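Local atomic coordinates of cellobiose 2-epimerase (Spirochaeta thermophila DSM 6192, PDB entry 5ZIG), a protein that probably catalyses the reversible epimerization of cellobiose to 4-O-beta-D-glucopyranosyl-D-mannose. Residues Lys55-Leu64 against Ala83-Leu94; Leu119-Leu129 against Ala141-Leu152. All coordinates share one frame; numbering follows the deposited sequence. Where two conformers were deposited one is given.

Interaction 1 (Lys55-Leu64 against Ala83-Leu94)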
loop_
_atom_site.group_PDB
_atom_site.type_symbol
_atom_site.label_atom_id
_atom_site.label_comp_id
_atom_site.label_asym_id
_atom_site.label_seq_id
_atom_site.Cartn_x
_atom_site.Cartn_y
_atom_site.Cartn_z
ATOM N N LYS A 55 11.894 -14.744 3.679
ATOM C CA LYS A 55 10.997 -13.737 4.228
ATOM C C LYS A 55 11.389 -12.351 3.727
ATOM O O LYS A 55 12.544 -11.926 3.869
ATOM C CB LYS A 55 10.996 -13.806 5.751
ATOM C CG LYS A 55 10.965 -15.247 6.244
ATOM C CD LYS A 55 11.136 -15.353 7.749
ATOM C CE LYS A 55 10.630 -16.685 8.266
ATOM N NZ LYS A 55 11.091 -16.957 9.652
ATOM N N GLY A 56 10.419 -11.665 3.117
ATOM C CA GLY A 56 10.684 -10.396 2.492
ATOM C C GLY A 56 10.596 -9.237 3.465
ATOM O O GLY A 56 9.897 -9.295 4.478
ATOM N N LEU A 57 11.323 -8.174 3.124
ATOM C CA LEU A 57 11.244 -6.932 3.877
ATOM C C LEU A 57 9.835 -6.347 3.823
ATOM O O LEU A 57 9.259 -6.014 4.862
ATOM C CB LEU A 57 12.264 -5.937 3.320
ATOM C CG LEU A 57 12.132 -4.515 3.838
ATOM C CD1 LEU A 57 12.169 -4.467 5.378
ATOM C CD2 LEU A 57 13.226 -3.636 3.197
ATOM N N VAL A 58 9.292 -6.186 2.608
ATOM C CA VAL A 58 7.938 -5.650 2.410
ATOM C C VAL A 58 6.913 -6.442 3.215
ATOM O O VAL A 58 6.130 -5.876 3.978
ATOM C CB VAL A 58 7.571 -5.656 0.914
ATOM C CG1 VAL A 58 6.206 -5.000 0.695
ATOM C CG2 VAL A 58 8.646 -4.982 0.079
ATOM N N MET A 59 6.899 -7.767 3.041
ATOM C CA MET A 59 5.883 -8.589 3.695
ATOM C C MET A 59 5.976 -8.481 5.215
ATOM O O MET A 59 4.957 -8.331 5.900
ATOM C CB MET A 59 6.024 -10.040 3.237
ATOM C CG MET A 59 5.091 -11.027 3.904
ATOM S SD MET A 59 5.977 -12.564 4.271
ATOM C CE MET A 59 7.067 -11.974 5.560
ATOM N N THR A 60 7.193 -8.518 5.754
ATOM C CA THR A 60 7.371 -8.426 7.200
ATOM C C THR A 60 6.935 -7.065 7.728
ATOM O O THR A 60 6.327 -6.974 8.799
ATOM C CB THR A 60 8.834 -8.695 7.544
ATOM O OG1 THR A 60 9.177 -10.018 7.101
ATOM C CG2 THR A 60 9.088 -8.559 9.059
ATOM N N ALA A 61 7.257 -5.991 6.999
ATOM C CA ALA A 61 6.845 -4.656 7.425
ATOM C C ALA A 61 5.335 -4.468 7.284
ATOM O O ALA A 61 4.705 -3.804 8.117
ATOM C CB ALA A 61 7.597 -3.597 6.623
ATOM N N ARG A 62 4.738 -5.047 6.242
ATOM C CA ARG A 62 3.279 -4.998 6.101
ATOM C C ARG A 62 2.585 -5.667 7.284
ATOM O O ARG A 62 1.611 -5.125 7.822
ATOM C CB ARG A 62 2.858 -5.635 4.781
ATOM C CG ARG A 62 3.145 -4.719 3.591
ATOM C CD ARG A 62 2.741 -5.326 2.271
ATOM N NE ARG A 62 3.007 -4.424 1.149
ATOM C CZ ARG A 62 2.729 -4.717 -0.123
ATOM N NH1 ARG A 62 2.151 -5.872 -0.433
ATOM N NH2 ARG A 62 2.992 -3.842 -1.082
ATOM N N HIS A 63 3.092 -6.825 7.731
ATOM C CA HIS A 63 2.506 -7.470 8.903
ATOM C C HIS A 63 2.711 -6.634 10.157
ATOM O O HIS A 63 1.809 -6.543 11.001
ATOM C CB HIS A 63 3.084 -8.871 9.088
ATOM C CG HIS A 63 2.615 -9.853 8.057
ATOM N ND1 HIS A 63 1.306 -9.912 7.623
ATOM C CD2 HIS A 63 3.290 -10.791 7.348
ATOM C CE1 HIS A 63 1.192 -10.859 6.703
ATOM N NE2 HIS A 63 2.380 -11.414 6.528
ATOM N N LEU A 64 3.891 -6.013 10.302
ATOM C CA LEU A 64 4.086 -5.083 11.411
ATOM C C LEU A 64 3.057 -3.955 11.375
ATOM O O LEU A 64 2.445 -3.627 12.399
ATOM C CB LEU A 64 5.500 -4.503 11.394
ATOM C CG LEU A 64 5.699 -3.524 12.576
ATOM C CD1 LEU A 64 5.336 -4.193 13.906
ATOM C CD2 LEU A 64 7.112 -2.885 12.660
ATOM N N ALA A 83 2.471 -8.028 16.438
ATOM C CA ALA A 83 3.234 -6.850 16.052
ATOM C C ALA A 83 4.650 -6.920 16.621
ATOM O O ALA A 83 5.628 -6.724 15.896
ATOM C CB ALA A 83 2.515 -5.585 16.508
ATOM N N GLY A 84 4.770 -7.207 17.918
ATOM C CA GLY A 84 6.086 -7.377 18.515
ATOM C C GLY A 84 6.899 -8.450 17.821
ATOM O O GLY A 84 8.110 -8.300 17.635
ATOM N N ASN A 85 6.241 -9.547 17.419
ATOM C CA ASN A 85 6.942 -10.593 16.684
ATOM C C ASN A 85 7.464 -10.054 15.367
ATOM O O ASN A 85 8.629 -10.264 15.011
ATOM C CB ASN A 85 6.030 -11.799 16.438
ATOM C CG ASN A 85 6.685 -12.848 15.544
ATOM O OD1 ASN A 85 7.907 -13.041 15.581
ATOM N ND2 ASN A 85 5.885 -13.523 14.735
ATOM N N ALA A 86 6.607 -9.366 14.615
ATOM C CA ALA A 86 7.062 -8.811 13.351
ATOM C C ALA A 86 8.126 -7.749 13.572
ATOM O O ALA A 86 9.038 -7.598 12.749
ATOM C CB ALA A 86 5.882 -8.241 12.573
ATOM N N TYR A 87 8.052 -7.034 14.689
ATOM C CA TYR A 87 9.020 -5.968 14.937
ATOM C C TYR A 87 10.404 -6.545 15.237
ATOM O O TYR A 87 11.397 -6.126 14.639
ATOM C CB TYR A 87 8.538 -5.086 16.083
ATOM C CG TYR A 87 9.531 -4.033 16.532
ATOM C CD1 TYR A 87 9.786 -2.905 15.760
ATOM C CD2 TYR A 87 10.208 -4.175 17.730
ATOM C CE1 TYR A 87 10.671 -1.957 16.177
ATOM C CE2 TYR A 87 11.114 -3.236 18.154
ATOM C CZ TYR A 87 11.341 -2.129 17.377
ATOM O OH TYR A 87 12.244 -1.193 17.816
ATOM N N ARG A 88 10.476 -7.505 16.167
ATOM C CA ARG A 88 11.751 -8.124 16.518
ATOM C C ARG A 88 12.435 -8.725 15.294
ATOM O O ARG A 88 13.657 -8.604 15.135
ATOM C CB ARG A 88 11.536 -9.199 17.585
ATOM C CG ARG A 88 11.075 -8.662 18.933
ATOM C CD ARG A 88 11.018 -9.771 19.982
ATOM N NE ARG A 88 10.050 -10.807 19.627
ATOM C CZ ARG A 88 8.801 -10.850 20.082
ATOM N NH1 ARG A 88 8.367 -9.919 20.914
ATOM N NH2 ARG A 88 7.986 -11.824 19.704
ATOM N N PHE A 89 11.663 -9.377 14.417
ATOM C CA PHE A 89 12.241 -9.952 13.206
ATOM C C PHE A 89 12.680 -8.873 12.233
ATOM O O PHE A 89 13.698 -9.029 11.544
ATOM C CB PHE A 89 11.257 -10.895 12.519
ATOM C CG PHE A 89 11.911 -11.803 11.507
ATOM C CD1 PHE A 89 12.626 -12.921 11.916
ATOM C CD2 PHE A 89 11.826 -11.526 10.151
ATOM C CE1 PHE A 89 13.254 -13.761 10.982
ATOM C CE2 PHE A 89 12.441 -12.349 9.210
ATOM C CZ PHE A 89 13.170 -13.471 9.630
ATOM N N LEU A 90 11.916 -7.783 12.152
ATOM C CA LEU A 90 12.319 -6.658 11.323
ATOM C C LEU A 90 13.635 -6.057 11.804
ATOM O O LEU A 90 14.491 -5.685 10.993
ATOM C CB LEU A 90 11.230 -5.593 11.323
ATOM C CG LEU A 90 11.601 -4.363 10.518
ATOM C CD1 LEU A 90 11.684 -4.710 9.038
ATOM C CD2 LEU A 90 10.595 -3.225 10.813
ATOM N N THR A 91 13.822 -5.953 13.111
ATOM C CA THR A 91 14.951 -5.187 13.602
ATOM C C THR A 91 16.157 -6.033 13.973
ATOM O O THR A 91 17.225 -5.463 14.196
ATOM C CB THR A 91 14.540 -4.329 14.806
ATOM O OG1 THR A 91 14.004 -5.157 15.842
ATOM C CG2 THR A 91 13.527 -3.300 14.374
ATOM N N HIS A 92 16.020 -7.361 14.033
ATOM C CA HIS A 92 17.125 -8.253 14.329
ATOM C C HIS A 92 17.571 -9.083 13.136
ATOM O O HIS A 92 18.698 -9.583 13.146
ATOM C CB HIS A 92 16.762 -9.223 15.462
ATOM C CG HIS A 92 16.542 -8.563 16.784
ATOM N ND1 HIS A 92 15.678 -7.501 16.954
ATOM C CD2 HIS A 92 17.061 -8.825 18.007
ATOM C CE1 HIS A 92 15.683 -7.132 18.223
ATOM N NE2 HIS A 92 16.513 -7.920 18.882
ATOM N N ALA A 93 16.711 -9.271 12.133
ATOM C CA ALA A 93 17.073 -10.004 10.928
ATOM C C ALA A 93 17.175 -9.098 9.708
ATOM O O ALA A 93 18.235 -9.039 9.071
ATOM C CB ALA A 93 16.075 -11.144 10.674
ATOM N N LEU A 94 16.108 -8.354 9.376
ATOM C CA LEU A 94 16.128 -7.542 8.160
ATOM C C LEU A 94 16.977 -6.275 8.301
ATOM O O LEU A 94 17.423 -5.710 7.289
ATOM C CB LEU A 94 14.689 -7.198 7.760
ATOM C CG LEU A 94 13.947 -8.449 7.251
ATOM C CD1 LEU A 94 12.439 -8.402 7.558
ATOM C CD2 LEU A 94 14.207 -8.707 5.747
#
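Gly56 O, touched by the methyl CD1 of Leu94, takes two hydrogen bonds from Thr60: OG1 at 2.8 Å, tilted 22° from the carbonyl plane, and the backbone N from the opposite face. Gly56 is the N-cap residue of an inner helix of the (alpha/alpha)6 barrel, which packs antiparallel on the outer helix holding Ala83-Leu94, short-segment axes 8.6 Å apart. The bond gives the buried threonine hydroxyl a partner at its own N-cap. With OG1 held there (chi1 -60°), CG2 stands anti to the backbone N and faces the outer helix, entering a hole formed by Ala86, Phe89, Leu90 and Leu94, a knobs-into-holes fit. Thr60 and Leu94 meet tip to tip, Thr60 CB 3.6 Å from Leu94 CD1, with Thr60 CG2 at the edge of the Phe89 ring. One turn on, Leu64 is the second knob, among Ala83, Ala86, Tyr87 and Leu90. The small alanines suit this close approach: Ala86 CB rests 3.9 Å from Leu64 CB, and the side chains of Leu64 and Leu90 cross at about a right angle, their CD2 atoms 4.0 Å apart. Leu57 CD1 meets Leu90 CD1 at 3.7 Å. Lys55, extended beyond CG, crosses the Phe89 side chain at about a right angle, with Lys55 CD 3.3 Å from Phe89 CZ; its NZ salt-bridges Asp35 OD2 and hydrogen-bonds to Pro108 O and Gly39 O.

Interaction 2 (Leu119-Leu129 against Ala141-Leu152). With EDO (1,2-ethanediol), chain E.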
loop_
_atom_site.group_PDB
_atom_site.type_symbol
_atom_site.label_atom_id
_atom_site.label_comp_id
_atom_site.label_asym_id
_atom_site.label_seq_id
_atom_site.Cartn_x
_atom_site.Cartn_y
_atom_site.Cartn_z
ATOM N N LEU A 119 14.527 1.311 -1.847
ATOM C CA LEU A 119 13.796 2.372 -1.166
ATOM C C LEU A 119 12.342 1.976 -0.952
ATOM O O LEU A 119 11.755 2.285 0.095
ATOM C CB LEU A 119 13.899 3.676 -1.955
ATOM C CG LEU A 119 15.184 4.439 -1.612
ATOM C CD1 LEU A 119 16.455 3.682 -2.033
ATOM C CD2 LEU A 119 15.134 5.808 -2.214
ATOM N N TYR A 120 11.771 1.253 -1.911
ATOM C CA TYR A 120 10.414 0.742 -1.748
ATOM C C TYR A 120 10.267 0.019 -0.426
ATOM O O TYR A 120 9.362 0.317 0.359
ATOM C CB TYR A 120 10.061 -0.180 -2.895
ATOM C CG TYR A 120 8.628 -0.646 -2.860
ATOM C CD1 TYR A 120 8.270 -1.809 -2.186
ATOM C CD2 TYR A 120 7.631 0.083 -3.492
ATOM C CE1 TYR A 120 6.957 -2.236 -2.149
ATOM C CE2 TYR A 120 6.308 -0.345 -3.467
ATOM C CZ TYR A 120 5.979 -1.505 -2.797
ATOM O OH TYR A 120 4.663 -1.930 -2.768
ATOM N N GLY A 121 11.155 -0.932 -0.153
ATOM C CA GLY A 121 11.065 -1.668 1.098
ATOM C C GLY A 121 11.452 -0.872 2.324
ATOM O O GLY A 121 10.850 -1.019 3.390
ATOM N N ASN A 122 12.502 -0.057 2.204
ATOM C CA ASN A 122 12.869 0.806 3.318
ATOM C C ASN A 122 11.765 1.821 3.628
ATOM O O ASN A 122 11.570 2.181 4.800
ATOM C CB ASN A 122 14.205 1.489 3.006
ATOM C CG ASN A 122 15.394 0.556 3.234
ATOM O OD1 ASN A 122 15.987 0.554 4.305
ATOM N ND2 ASN A 122 15.708 -0.267 2.246
ATOM N N ALA A 123 11.029 2.280 2.605
ATOM C CA ALA A 123 9.829 3.097 2.839
ATOM C C ALA A 123 8.828 2.357 3.713
ATOM O O ALA A 123 8.424 2.852 4.771
ATOM C CB ALA A 123 9.159 3.484 1.516
ATOM N N PHE A 124 8.410 1.160 3.281
ATOM C CA PHE A 124 7.458 0.383 4.070
ATOM C C PHE A 124 7.940 0.176 5.501
ATOM O O PHE A 124 7.131 0.173 6.427
ATOM C CB PHE A 124 7.185 -0.975 3.404
ATOM C CG PHE A 124 5.920 -0.997 2.600
ATOM C CD1 PHE A 124 4.688 -1.121 3.225
ATOM C CD2 PHE A 124 5.957 -0.820 1.228
ATOM C CE1 PHE A 124 3.490 -1.101 2.480
ATOM C CE2 PHE A 124 4.778 -0.786 0.479
ATOM C CZ PHE A 124 3.538 -0.939 1.111
ATOM N N ALA A 125 9.251 0.023 5.709
ATOM C CA ALA A 125 9.753 -0.108 7.070
ATOM C C ALA A 125 9.459 1.153 7.870
ATOM O O ALA A 125 9.032 1.082 9.025
ATOM C CB ALA A 125 11.264 -0.405 7.068
ATOM N N VAL A 126 9.703 2.320 7.282
ATOM C CA VAL A 126 9.397 3.559 7.990
ATOM C C VAL A 126 7.906 3.605 8.321
ATOM O O VAL A 126 7.516 3.766 9.485
ATOM C CB VAL A 126 9.852 4.772 7.160
ATOM C CG1 VAL A 126 9.186 6.088 7.665
ATOM C CG2 VAL A 126 11.380 4.875 7.165
ATOM N N TYR A 127 7.066 3.387 7.302
ATOM C CA TYR A 127 5.603 3.311 7.458
ATOM C C TYR A 127 5.201 2.414 8.625
ATOM O O TYR A 127 4.462 2.830 9.522
ATOM C CB TYR A 127 5.005 2.796 6.141
ATOM C CG TYR A 127 3.485 2.764 5.994
ATOM C CD1 TYR A 127 2.707 3.905 6.174
ATOM C CD2 TYR A 127 2.837 1.581 5.602
ATOM C CE1 TYR A 127 1.276 3.858 5.990
ATOM C CE2 TYR A 127 1.472 1.531 5.408
ATOM C CZ TYR A 127 0.688 2.665 5.604
ATOM O OH TYR A 127 -0.685 2.564 5.430
ATOM N N ALA A 128 5.731 1.191 8.658
ATOM C CA ALA A 128 5.352 0.227 9.679
ATOM C C ALA A 128 5.951 0.538 11.043
ATOM O O ALA A 128 5.332 0.222 12.069
ATOM C CB ALA A 128 5.761 -1.183 9.256
ATOM N N LEU A 129 7.159 1.115 11.090
ATOM C CA LEU A 129 7.765 1.427 12.381
ATOM C C LEU A 129 7.052 2.574 13.069
ATOM O O LEU A 129 6.963 2.600 14.303
ATOM C CB LEU A 129 9.244 1.773 12.204
ATOM C CG LEU A 129 10.190 0.594 11.990
ATOM C CD1 LEU A 129 11.387 1.039 11.151
ATOM C CD2 LEU A 129 10.645 0.031 13.325
ATOM N N ALA A 141 11.652 1.983 18.033
ATOM C CA ALA A 141 11.058 1.859 16.702
ATOM C C ALA A 141 11.003 3.206 15.985
ATOM O O ALA A 141 11.236 3.277 14.773
ATOM C CB ALA A 141 9.649 1.257 16.794
ATOM N N LEU A 142 10.662 4.282 16.709
ATOM C CA LEU A 142 10.641 5.601 16.079
ATOM C C LEU A 142 12.054 6.073 15.741
ATOM O O LEU A 142 12.277 6.672 14.683
ATOM C CB LEU A 142 9.924 6.621 16.974
ATOM C CG LEU A 142 9.532 7.952 16.304
ATOM C CD1 LEU A 142 8.433 7.741 15.269
ATOM C CD2 LEU A 142 9.099 8.976 17.336
ATOM N N THR A 143 13.025 5.801 16.611
ATOM C CA THR A 143 14.399 6.170 16.278
ATOM C C THR A 143 14.865 5.460 15.009
ATOM O O THR A 143 15.510 6.072 14.146
ATOM C CB THR A 143 15.316 5.872 17.461
ATOM O OG1 THR A 143 14.933 6.722 18.553
ATOM C CG2 THR A 143 16.767 6.156 17.103
ATOM N N LEU A 144 14.483 4.188 14.845
ATOM C CA LEU A 144 14.855 3.470 13.632
ATOM C C LEU A 144 14.151 4.038 12.407
ATOM O O LEU A 144 14.748 4.131 11.328
ATOM C CB LEU A 144 14.562 1.981 13.795
ATOM C CG LEU A 144 15.695 1.267 14.536
ATOM C CD1 LEU A 144 15.236 -0.072 15.072
ATOM C CD2 LEU A 144 16.858 1.084 13.588
ATOM N N ALA A 145 12.884 4.409 12.532
ATOM C CA ALA A 145 12.224 5.042 11.395
ATOM C C ALA A 145 12.946 6.329 11.008
ATOM O O ALA A 145 13.072 6.650 9.822
ATOM C CB ALA A 145 10.753 5.305 11.718
ATOM N N TRP A 146 13.473 7.051 12.000
ATOM C CA TRP A 146 14.154 8.318 11.730
ATOM C C TRP A 146 15.499 8.098 11.055
ATOM O O TRP A 146 15.881 8.857 10.151
ATOM C CB TRP A 146 14.343 9.091 13.030
ATOM C CG TRP A 146 13.182 9.936 13.409
ATOM C CD1 TRP A 146 12.514 9.925 14.601
ATOM C CD2 TRP A 146 12.536 10.924 12.598
ATOM N NE1 TRP A 146 11.498 10.854 14.586
ATOM C CE2 TRP A 146 11.489 11.476 13.365
ATOM C CE3 TRP A 146 12.739 11.396 11.297
ATOM C CZ2 TRP A 146 10.667 12.472 12.879
ATOM C CZ3 TRP A 146 11.920 12.387 10.823
ATOM C CH2 TRP A 146 10.897 12.912 11.610
ATOM N N GLU A 147 16.237 7.074 11.501
ATOM C CA GLU A 147 17.477 6.700 10.833
ATOM C C GLU A 147 17.230 6.357 9.370
ATOM O O GLU A 147 17.993 6.757 8.486
ATOM C CB GLU A 147 18.112 5.509 11.558
ATOM C CG GLU A 147 19.557 5.187 11.141
ATOM C CD GLU A 147 20.084 3.915 11.787
ATOM O OE1 GLU A 147 19.466 2.836 11.641
ATOM O OE2 GLU A 147 21.116 3.999 12.470
ATOM N N THR A 148 16.158 5.614 9.090
ATOM C CA THR A 148 15.903 5.178 7.724
ATOM C C THR A 148 15.467 6.348 6.842
ATOM O O THR A 148 15.957 6.494 5.714
ATOM C CB THR A 148 14.844 4.056 7.742
ATOM O OG1 THR A 148 15.163 3.111 8.782
ATOM C CG2 THR A 148 14.782 3.338 6.410
ATOM N N PHE A 149 14.526 7.169 7.342
ATOM C CA PHE A 149 14.203 8.457 6.711
ATOM C C PHE A 149 15.470 9.226 6.345
ATOM O O PHE A 149 15.632 9.691 5.210
ATOM C CB PHE A 149 13.347 9.288 7.672
ATOM C CG PHE A 149 13.034 10.694 7.186
ATOM C CD1 PHE A 149 12.051 10.922 6.223
ATOM C CD2 PHE A 149 13.739 11.778 7.679
ATOM C CE1 PHE A 149 11.746 12.220 5.792
ATOM C CE2 PHE A 149 13.450 13.081 7.242
ATOM C CZ PHE A 149 12.445 13.298 6.301
ATOM N N ASP A 150 16.396 9.354 7.299
ATOM C CA ASP A 150 17.617 10.109 7.018
ATOM C C ASP A 150 18.379 9.503 5.853
ATOM O O ASP A 150 18.961 10.236 5.043
ATOM C CB ASP A 150 18.496 10.188 8.268
ATOM C CG ASP A 150 18.040 11.276 9.216
ATOM O OD1 ASP A 150 17.257 12.141 8.765
ATOM O OD2 ASP A 150 18.443 11.265 10.401
ATOM N N LEU A 151 18.358 8.168 5.724
ATOM C CA LEU A 151 19.065 7.531 4.612
ATOM C C LEU A 151 18.362 7.809 3.296
ATOM O O LEU A 151 19.011 8.095 2.279
ATOM C CB LEU A 151 19.164 6.023 4.829
ATOM C CG LEU A 151 20.183 5.462 5.819
ATOM C CD1 LEU A 151 19.927 3.971 5.988
ATOM C CD2 LEU A 151 21.615 5.730 5.349
ATOM N N LEU A 152 17.030 7.657 3.293
ATOM C CA LEU A 152 16.226 7.979 2.125
ATOM C C LEU A 152 16.492 9.399 1.630
ATOM O O LEU A 152 16.559 9.641 0.417
ATOM C CB LEU A 152 14.744 7.791 2.458
ATOM C CG LEU A 152 14.106 6.404 2.357
ATOM C CD1 LEU A 152 15.060 5.276 2.761
ATOM C CD2 LEU A 152 12.834 6.349 3.193
HETATM C C1 EDO E . -3.560 5.368 5.931
HETATM O O1 EDO E . -2.683 4.921 6.972
HETATM C C2 EDO E . -2.726 5.806 4.737
HETATM O O2 EDO E . -1.502 5.066 4.777
#
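In the (alpha/alpha)6 barrel, an inner helix and the outer helix after it form an antiparallel hairpin, and here Val126, Leu129 and Asn122 of the first meet Ala141, Ala145, Thr148 and Leu152 of the second. The short-segment axes come within 8.7 Å at 151°, a closeness consistent with the small Ala141 and Ala145 at the interface. Val126 and Ala145 have CA atoms only 4.7 Å apart. The side chains of Val126 and Thr148 slide past each other in opposite directions, with Val126 CG2 3.6 Å from Thr148 CB. A beta-branched valine suits this spot because CG2, anti to the carbonyl carbon, reaches Thr148 and Ala145 O while CG1 faces Ala145 CB more loosely.

Thr148 turns its hydroxyl back to its own helix: OG1 donates to Leu144 O at 2.8 Å, on the face opposite the one the backbone N of Thr148 uses. This leaves Thr148 CG2 to touch Asn122 OD1 at 3.7 Å; the two side chains cross at about a right angle. Both ends of that buried amide have partners elsewhere, OD1 at Phe102 N and ND2 at Lys118 O. Asn122 CB also carries Leu152 CD1 at 3.9 Å.

At the other end, Leu129 lies over the first turns of segment 141-152, a leucine opposite two alanines, its CD2 3.8 Å from Ala141 CB and its CB 3.9 Å from Ala145 CB. On the side away from the outer helix, Tyr127, whose ring stacks on Trp65, shares a hydrogen bond between OH and O2 of a 1,2-ethanediol, probably from the crystallisation liquor. Leucine and valine set against alanines, with the threonine hydroxyl bonded within its own helix and the asparagine amide bonded outside the pair, make up the seam of an inner-outer helix pair of the barrel.

In the fold
From the N terminus, the chain runs through helix 7-31 to strand 55-56 and helix 57-73; helix 77-94 then turns back and closes interaction 1. The chain passes strand 105-106, which pairs with 55-56, and enters helix 119-136, against which helix 139-156 folds to close interaction 2. The two contacts are in series, neither nested nor crossing. They lie side by side, centres about 12 Å apart. The inner helices 57-73 and 119-136 touch directly, with Ala61 O near Ala128 CB, while Tyr87 of the outer helix reaches Leu129 and Ala141, and Thr91 meets Leu144. Two neighbouring inner-outer pairs of the barrel wall are thus joined.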